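Local coordinates for protein probable enoyl-CoA hydratase/isomerase (Pseudomonas aeruginosa PAO1, PDB 5WYD) that probably acts as an enoyl-CoA hydratase/isomerase of the crotonase family, with a role in biosynthesis of the diffusible signal factor DSF, at residues G25-I30 with I61-V66; E137-M142 with V195-A200. The protein carries 1 engineered substitution. All blocks are in the same frame, centred on the assembly; numbering follows the deposited sequence.

Contact 1. Residues G25-I30 with I61-V66; sequences GHTALI and IYALVV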
ATOM      1  N   GLY A  25      22.393  35.031  -2.936  1.00 75.00           N
ATOM      2  CA  GLY A  25      22.124  34.715  -1.539  1.00 69.13           C
ATOM      3  C   GLY A  25      22.228  33.218  -1.324  1.00 65.19           C
ATOM      4  O   GLY A  25      23.240  32.593  -1.653  1.00 62.56           O
ATOM      5  N   HIS A  26      21.192  32.637  -0.720  1.00 54.70           N
ATOM      6  CA  HIS A  26      21.096  31.201  -0.516  1.00 31.60           C
ATOM      7  C   HIS A  26      20.317  30.515  -1.618  1.00 44.95           C
ATOM      8  O   HIS A  26      20.008  29.337  -1.499  1.00 44.12           O
ATOM      9  CB  HIS A  26      20.470  30.892   0.839  1.00 31.94           C
ATOM     10  CG  HIS A  26      21.320  31.297   2.001  1.00 39.14           C
ATOM     11  ND1 HIS A  26      21.028  32.380   2.800  1.00 60.38           N
ATOM     12  CD2 HIS A  26      22.415  30.717   2.544  1.00 45.92           C
ATOM     13  CE1 HIS A  26      21.937  32.481   3.755  1.00 61.46           C
ATOM     14  NE2 HIS A  26      22.785  31.476   3.628  1.00 58.69           N
ATOM     15  N   THR A  27      19.957  31.224  -2.666  1.00 37.78           N
ATOM     16  CA  THR A  27      19.179  30.652  -3.751  1.00 37.24           C
ATOM     17  C   THR A  27      20.113  30.410  -4.927  1.00 52.50           C
ATOM     18  O   THR A  27      20.922  31.276  -5.274  1.00 62.45           O
ATOM     19  CB  THR A  27      18.031  31.595  -4.120  1.00 24.45           C
ATOM     20  OG1 THR A  27      17.207  31.764  -2.966  1.00 30.02           O
ATOM     21  CG2 THR A  27      17.167  31.042  -5.246  1.00 27.02           C
ATOM     22  N   ALA A  28      20.050  29.210  -5.494  1.00 44.79           N
ATOM     23  CA  ALA A  28      20.869  28.857  -6.646  1.00 44.64           C
ATOM     24  C   ALA A  28      20.019  28.871  -7.909  1.00 52.39           C
ATOM     25  O   ALA A  28      19.004  28.172  -7.983  1.00 51.12           O
ATOM     26  CB  ALA A  28      21.509  27.486  -6.463  1.00 55.17           C
ATOM     27  N   LEU A  29      20.454  29.639  -8.906  1.00 59.17           N
ATOM     28  CA  LEU A  29      19.735  29.800 -10.163  1.00 53.48           C
ATOM     29  C   LEU A  29      20.356  28.940 -11.247  1.00 51.64           C
ATOM     30  O   LEU A  29      21.527  29.117 -11.598  1.00 61.02           O
ATOM     31  CB  LEU A  29      19.735  31.253 -10.621  1.00 61.22           C
ATOM     32  CG  LEU A  29      19.225  31.419 -12.058  1.00 57.49           C
ATOM     33  CD1 LEU A  29      17.809  30.910 -12.256  1.00 43.66           C
ATOM     34  CD2 LEU A  29      19.365  32.871 -12.473  1.00 84.74           C
ATOM     35  N   ILE A  30      19.539  28.060 -11.808  1.00 50.41           N
ATOM     36  CA  ILE A  30      19.924  27.155 -12.877  1.00 45.51           C
ATOM     37  C   ILE A  30      19.112  27.493 -14.108  1.00 50.45           C
ATOM     38  O   ILE A  30      17.880  27.479 -14.056  1.00 48.14           O
ATOM     39  CB  ILE A  30      19.663  25.702 -12.493  1.00 31.53           C
ATOM     40  CG1 ILE A  30      20.249  25.455 -11.113  1.00 56.38           C
ATOM     41  CG2 ILE A  30      20.218  24.817 -13.560  1.00 40.29           C
ATOM     42  CD1 ILE A  30      19.964  24.073 -10.590  1.00 56.19           C
ATOM     43  N   ILE A  61      22.734  26.826   0.334  1.00 41.16           N
ATOM     44  CA  ILE A  61      21.622  26.987  -0.574  1.00 49.77           C
ATOM     45  C   ILE A  61      20.341  26.495   0.068  1.00 46.82           C
ATOM     46  O   ILE A  61      20.242  25.326   0.461  1.00 49.30           O
ATOM     47  CB  ILE A  61      21.875  26.269  -1.890  1.00 45.63           C
ATOM     48  CG1 ILE A  61      23.054  26.962  -2.534  1.00 53.04           C
ATOM     49  CG2 ILE A  61      20.616  26.349  -2.706  1.00 45.49           C
ATOM     50  CD1 ILE A  61      22.795  28.447  -2.735  1.00 60.07           C
ATOM     51  N   TYR A  62      19.356  27.377   0.157  1.00 43.26           N
ATOM     52  CA  TYR A  62      18.081  26.989   0.708  1.00 29.00           C
ATOM     53  C   TYR A  62      16.981  26.934  -0.325  1.00 34.12           C
ATOM     54  O   TYR A  62      15.932  26.347  -0.046  1.00 32.42           O
ATOM     55  CB  TYR A  62      17.662  27.932   1.840  1.00 27.72           C
ATOM     56  CG  TYR A  62      18.748  28.200   2.838  1.00 37.71           C
ATOM     57  CD1 TYR A  62      19.559  27.176   3.292  1.00 27.54           C
ATOM     58  CD2 TYR A  62      18.904  29.457   3.398  1.00 37.16           C
ATOM     59  CE1 TYR A  62      20.538  27.409   4.229  1.00 30.58           C
ATOM     60  CE2 TYR A  62      19.876  29.696   4.347  1.00 47.03           C
ATOM     61  CZ  TYR A  62      20.698  28.663   4.761  1.00 37.26           C
ATOM     62  OH  TYR A  62      21.682  28.869   5.708  1.00 31.34           O
ATOM     63  N   ALA A  63      17.182  27.521  -1.499  1.00 28.62           N
ATOM     64  CA  ALA A  63      16.145  27.522  -2.521  1.00 31.11           C
ATOM     65  C   ALA A  63      16.757  27.258  -3.885  1.00 28.25           C
ATOM     66  O   ALA A  63      17.959  27.405  -4.074  1.00 37.93           O
ATOM     67  CB  ALA A  63      15.354  28.836  -2.541  1.00 31.06           C
ATOM     68  N   LEU A  64      15.927  26.772  -4.804  1.00 30.21           N
ATOM     69  CA  LEU A  64      16.302  26.515  -6.188  1.00 21.75           C
ATOM     70  C   LEU A  64      15.270  27.090  -7.148  1.00 37.02           C
ATOM     71  O   LEU A  64      14.066  27.029  -6.882  1.00 50.66           O
ATOM     72  CB  LEU A  64      16.478  25.015  -6.424  1.00 40.80           C
ATOM     73  CG  LEU A  64      16.913  24.402  -7.748  1.00 41.58           C
ATOM     74  CD1 LEU A  64      17.320  22.986  -7.444  1.00 36.12           C
ATOM     75  CD2 LEU A  64      15.814  24.389  -8.798  1.00 46.95           C
ATOM     76  N   VAL A  65      15.749  27.668  -8.250  1.00 36.66           N
ATOM     77  CA  VAL A  65      14.910  28.203  -9.314  1.00 33.41           C
ATOM     78  C   VAL A  65      15.433  27.670 -10.640  1.00 34.42           C
ATOM     79  O   VAL A  65      16.649  27.525 -10.814  1.00 34.24           O
ATOM     80  CB  VAL A  65      14.874  29.747  -9.301  1.00 44.17           C
ATOM     81  CG1 VAL A  65      14.056  30.301 -10.476  1.00 30.63           C
ATOM     82  CG2 VAL A  65      14.311  30.250  -7.964  1.00 49.36           C
ATOM     83  N   VAL A  66      14.516  27.249 -11.509  1.00 26.38           N
ATOM     84  CA  VAL A  66      14.835  26.820 -12.870  1.00 42.57           C
ATOM     85  C   VAL A  66      13.951  27.572 -13.859  1.00 37.49           C
ATOM     86  O   VAL A  66      12.723  27.588 -13.714  1.00 36.48           O
ATOM     87  CB  VAL A  66      14.682  25.303 -13.056  1.00 40.68           C
ATOM     88  CG1 VAL A  66      15.665  24.594 -12.185  1.00 43.39           C
ATOM     89  CG2 VAL A  66      13.280  24.876 -12.695  1.00 49.12           C
TER

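Contact 2. Residues E137-M142 with V195-A200; sequences ERQAQM and VDSGEA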
ATOM      1  N   GLU A 137       4.361  32.964 -16.602  1.00 51.27           N
ATOM      2  CA  GLU A 137       4.023  34.135 -17.385  1.00 36.81           C
ATOM      3  C   GLU A 137       2.728  33.858 -18.138  1.00 41.66           C
ATOM      4  O   GLU A 137       2.464  32.725 -18.541  1.00 49.17           O
ATOM      5  CB  GLU A 137       5.152  34.441 -18.359  1.00 33.58           C
ATOM      6  CG  GLU A 137       6.470  34.807 -17.700  1.00 42.50           C
ATOM      7  CD  GLU A 137       7.564  35.065 -18.716  1.00 46.83           C
ATOM      8  OE1 GLU A 137       8.690  35.424 -18.312  1.00 51.65           O
ATOM      9  OE2 GLU A 137       7.301  34.895 -19.922  1.00 47.21           O
ATOM     10  N   ARG A 138       1.915  34.892 -18.334  1.00 29.67           N
ATOM     11  CA  ARG A 138       0.579  34.645 -18.854  1.00 41.67           C
ATOM     12  C   ARG A 138       0.616  33.908 -20.180  1.00 46.96           C
ATOM     13  O   ARG A 138      -0.269  33.095 -20.470  1.00 53.21           O
ATOM     14  CB  ARG A 138      -0.151  35.960 -18.986  1.00 41.79           C
ATOM     15  CG  ARG A 138       0.062  36.826 -17.803  1.00 42.63           C
ATOM     16  CD  ARG A 138      -1.007  37.847 -17.765  1.00 62.61           C
ATOM     17  NE  ARG A 138      -1.266  38.330 -19.113  1.00 72.77           N
ATOM     18  CZ  ARG A 138      -0.538  39.267 -19.708  1.00 76.10           C
ATOM     19  NH1 ARG A 138       0.489  39.811 -19.068  1.00 73.53           N
ATOM     20  NH2 ARG A 138      -0.838  39.660 -20.937  1.00 82.11           N
ATOM     21  N   GLN A 139       1.634  34.175 -20.989  1.00 37.13           N
ATOM     22  CA  GLN A 139       1.655  33.685 -22.363  1.00 53.33           C
ATOM     23  C   GLN A 139       1.983  32.209 -22.490  1.00 60.23           C
ATOM     24  O   GLN A 139       1.592  31.577 -23.479  1.00 63.96           O
ATOM     25  CB  GLN A 139       2.644  34.496 -23.174  1.00 48.50           C
ATOM     26  CG  GLN A 139       4.123  34.261 -22.878  1.00 44.96           C
ATOM     27  CD  GLN A 139       4.553  34.940 -21.622  1.00 49.50           C
ATOM     28  OE1 GLN A 139       3.737  35.493 -20.888  1.00 50.30           O
ATOM     29  NE2 GLN A 139       5.847  34.972 -21.392  1.00 47.35           N
ATOM     30  N   ALA A 140       2.744  31.664 -21.556  1.00 69.59           N
ATOM     31  CA  ALA A 140       3.212  30.296 -21.689  1.00 70.62           C
ATOM     32  C   ALA A 140       2.058  29.315 -21.822  1.00 60.57           C
ATOM     33  O   ALA A 140       0.995  29.494 -21.224  1.00 49.66           O
ATOM     34  CB  ALA A 140       4.082  29.931 -20.485  1.00 59.71           C
ATOM     35  N   GLN A 141       2.260  28.323 -22.685  1.00 63.31           N
ATOM     36  CA  GLN A 141       1.333  27.230 -22.904  1.00 48.64           C
ATOM     37  C   GLN A 141       2.040  25.932 -22.585  1.00 59.77           C
ATOM     38  O   GLN A 141       3.165  25.698 -23.039  1.00 68.73           O
ATOM     39  CB  GLN A 141       0.788  27.197 -24.323  1.00 53.76           C
ATOM     40  CG  GLN A 141      -0.130  28.338 -24.678  1.00 46.93           C
ATOM     41  CD  GLN A 141      -0.540  28.274 -26.119  1.00 59.38           C
ATOM     42  OE1 GLN A 141       0.115  27.610 -26.921  1.00 69.44           O
ATOM     43  NE2 GLN A 141      -1.654  28.918 -26.459  1.00 63.40           N
ATOM     44  N   MET A 142       1.372  25.098 -21.805  1.00 62.63           N
ATOM     45  CA  MET A 142       1.926  23.839 -21.344  1.00 51.73           C
ATOM     46  C   MET A 142       1.039  22.677 -21.732  1.00 51.64           C
ATOM     47  O   MET A 142      -0.158  22.683 -21.443  1.00 56.12           O
ATOM     48  CB  MET A 142       2.099  23.871 -19.842  1.00 52.64           C
ATOM     49  CG  MET A 142       2.884  25.044 -19.388  1.00 47.78           C
ATOM     50  SD  MET A 142       2.220  25.564 -17.826  1.00 72.17           S
ATOM     51  CE  MET A 142       0.619  26.213 -18.341  1.00 55.94           C
ATOM     52  N   VAL A 195       2.076  35.317 -13.646  1.00 42.51           N
ATOM     53  CA  VAL A 195       2.804  36.568 -13.596  1.00 52.87           C
ATOM     54  C   VAL A 195       2.814  37.241 -14.967  1.00 55.52           C
ATOM     55  O   VAL A 195       2.583  36.619 -16.008  1.00 53.37           O
ATOM     56  CB  VAL A 195       4.220  36.316 -13.065  1.00 39.50           C
ATOM     57  CG1 VAL A 195       5.110  35.843 -14.188  1.00 46.27           C
ATOM     58  CG2 VAL A 195       4.756  37.544 -12.351  1.00 57.07           C
ATOM     59  N   ASP A 196       3.062  38.540 -14.945  1.00 49.36           N
ATOM     60  CA  ASP A 196       3.153  39.314 -16.167  1.00 52.25           C
ATOM     61  C   ASP A 196       4.391  38.887 -16.954  1.00 41.30           C
ATOM     62  O   ASP A 196       5.372  38.408 -16.385  1.00 35.05           O
ATOM     63  CB  ASP A 196       3.184  40.790 -15.802  1.00 64.09           C
ATOM     64  CG  ASP A 196       2.870  41.665 -16.948  1.00 57.27           C
ATOM     65  OD1 ASP A 196       2.486  41.119 -18.002  1.00 52.66           O
ATOM     66  OD2 ASP A 196       2.976  42.897 -16.769  1.00 62.15           O
ATOM     67  N   SER A 197       4.354  39.072 -18.273  1.00 39.80           N
ATOM     68  CA  SER A 197       5.454  38.583 -19.102  1.00 39.09           C
ATOM     69  C   SER A 197       6.803  39.140 -18.654  1.00 39.62           C
ATOM     70  O   SER A 197       6.943  40.340 -18.390  1.00 47.83           O
ATOM     71  CB  SER A 197       5.220  38.928 -20.569  1.00 34.98           C
ATOM     72  OG  SER A 197       3.973  38.447 -21.028  1.00 32.81           O
ATOM     73  N   GLY A 198       7.793  38.241 -18.548  1.00 44.20           N
ATOM     74  CA  GLY A 198       9.159  38.554 -18.160  1.00 38.03           C
ATOM     75  C   GLY A 198       9.416  38.676 -16.670  1.00 42.85           C
ATOM     76  O   GLY A 198      10.590  38.746 -16.265  1.00 35.31           O
ATOM     77  N   GLU A 199       8.368  38.619 -15.841  1.00 44.51           N
ATOM     78  CA  GLU A 199       8.475  38.753 -14.397  1.00 44.02           C
ATOM     79  C   GLU A 199       8.580  37.398 -13.702  1.00 43.75           C
ATOM     80  O   GLU A 199       8.679  37.358 -12.476  1.00 37.87           O
ATOM     81  CB  GLU A 199       7.273  39.554 -13.852  1.00 43.63           C
ATOM     82  CG  GLU A 199       7.105  41.033 -14.314  1.00 49.70           C
ATOM     83  CD  GLU A 199       5.757  41.657 -13.866  1.00 70.85           C
ATOM     84  OE1 GLU A 199       5.018  40.999 -13.109  1.00 69.59           O
ATOM     85  OE2 GLU A 199       5.418  42.795 -14.271  1.00 74.94           O
ATOM     86  N   ALA A 200       8.554  36.292 -14.454  1.00 31.65           N
ATOM     87  CA  ALA A 200       8.628  34.974 -13.828  1.00 36.29           C
ATOM     88  C   ALA A 200       9.952  34.771 -13.106  1.00 31.58           C
ATOM     89  O   ALA A 200       9.978  34.268 -11.979  1.00 27.12           O
ATOM     90  CB  ALA A 200       8.406  33.871 -14.862  1.00 33.66           C
TER

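Contact 1. Residues G25-I30 with I61-V66
The ring of H26 lies on that of Y62 as an offset stack, centroids 4.0 Å apart and planes inclined by 22°. Y62 CE2 sits 3.1 Å above the middle of the imidazole, while Y62 CD2 reaches H26 CB. In both residues CG is anti to the carbonyl carbon and beside the backbone N (chi1 -67° for H26), which lets the two side chains run side by side in the same direction and the rings overlap. Next to the stack in the backbone, H26 O accepts Y62 N at 2.6 Å and, weakly, A63 N; it also meets I61 CA in a CA-H...O contact, and I61 CD1 folds in beside it. From here the strands run on in parallel, their axes 4.7 Å apart and 18° out of line. A28 N bonds to A63 O at 3.1 Å and I30 N to V65 O at 3.1 Å, both near-linear, and V65 N more weakly to A28 O. Strands 27-32 and 63-68 form a right-handed beta-alpha-beta crossover of the crotonase fold, connected through helix 42-57. On the T27, A63 and V65 face, T27 OG1 approaches A63 CB and T27 CG2 touches V65 CG2 at 4.0 Å; helix 200-211 covers it, with A208 on all three residues and A204 on V65. On the A28, I30 and L64 face, I30 CD1 reaches L64 CG at 4.2 Å; L51, I52 and L55 of the crossover helix cover I30 and L64.

Contact 2. Residues E137-M142 with V195-A200
R138 and D196 supply the charged part of the contact: R138 NH1 and D196 OD1 form a salt bridge of 2.6 Å. The carboxylate oxygen comes to the edge of the guanidinium, close to its plane, although the two flat groups are turned 44° apart. D196 OD1 also takes a weak bond from S197 N, so one oxygen serves both the arginine and its own turn. Among neutral polar groups, S197 OG donates to Q139 OE1 at 3.0 Å from above the amide plane, 62° out of it; the amide's position is doubtful, because its NE2 runs too close to E137 OE2. The backbone adds a weak bond from R138 N to V195 O, bent to 124° at the hydrogen, and a CA-H...O contact of 3.2 Å from E137 CA to the same oxygen. E137 and V195 form a parallel bridge where strands 133-137 and 193-195 of the crotonase sheet end; a type I turn begins at E137 and a type II turn at D196, the latter leading into helix 200-211. Apolar contact is carried by E137, whose CG lies 3.6 Å from A200 CB, while V195 CG1 packs near E137 CA. Beyond CG the extended glutamate chain carries its carboxylate toward G198.

Along the chain the two contacts follow one another, 25-66 and then 137-200; their centres are 20 Å apart and their nearest atoms about 6 Å, so they do not meet directly. Both belong to the same six-stranded mixed sheet: contact 1 joins its second and third strands, 27-32 and 63-68, whereas contact 2 joins the ends of its fifth and sixth, 133-137 and 193-195, with strand 111-116 between the two pairs. They thus secure different parts of one crotonase sheet, and helix 200-211, starting at A200, links the contact 2 edge to the contact 1 strands. Contact 1 is buried; contact 2 is partly exposed, and in its 137-142 loop Q141 touches R179, which lines the pentanedial pocket.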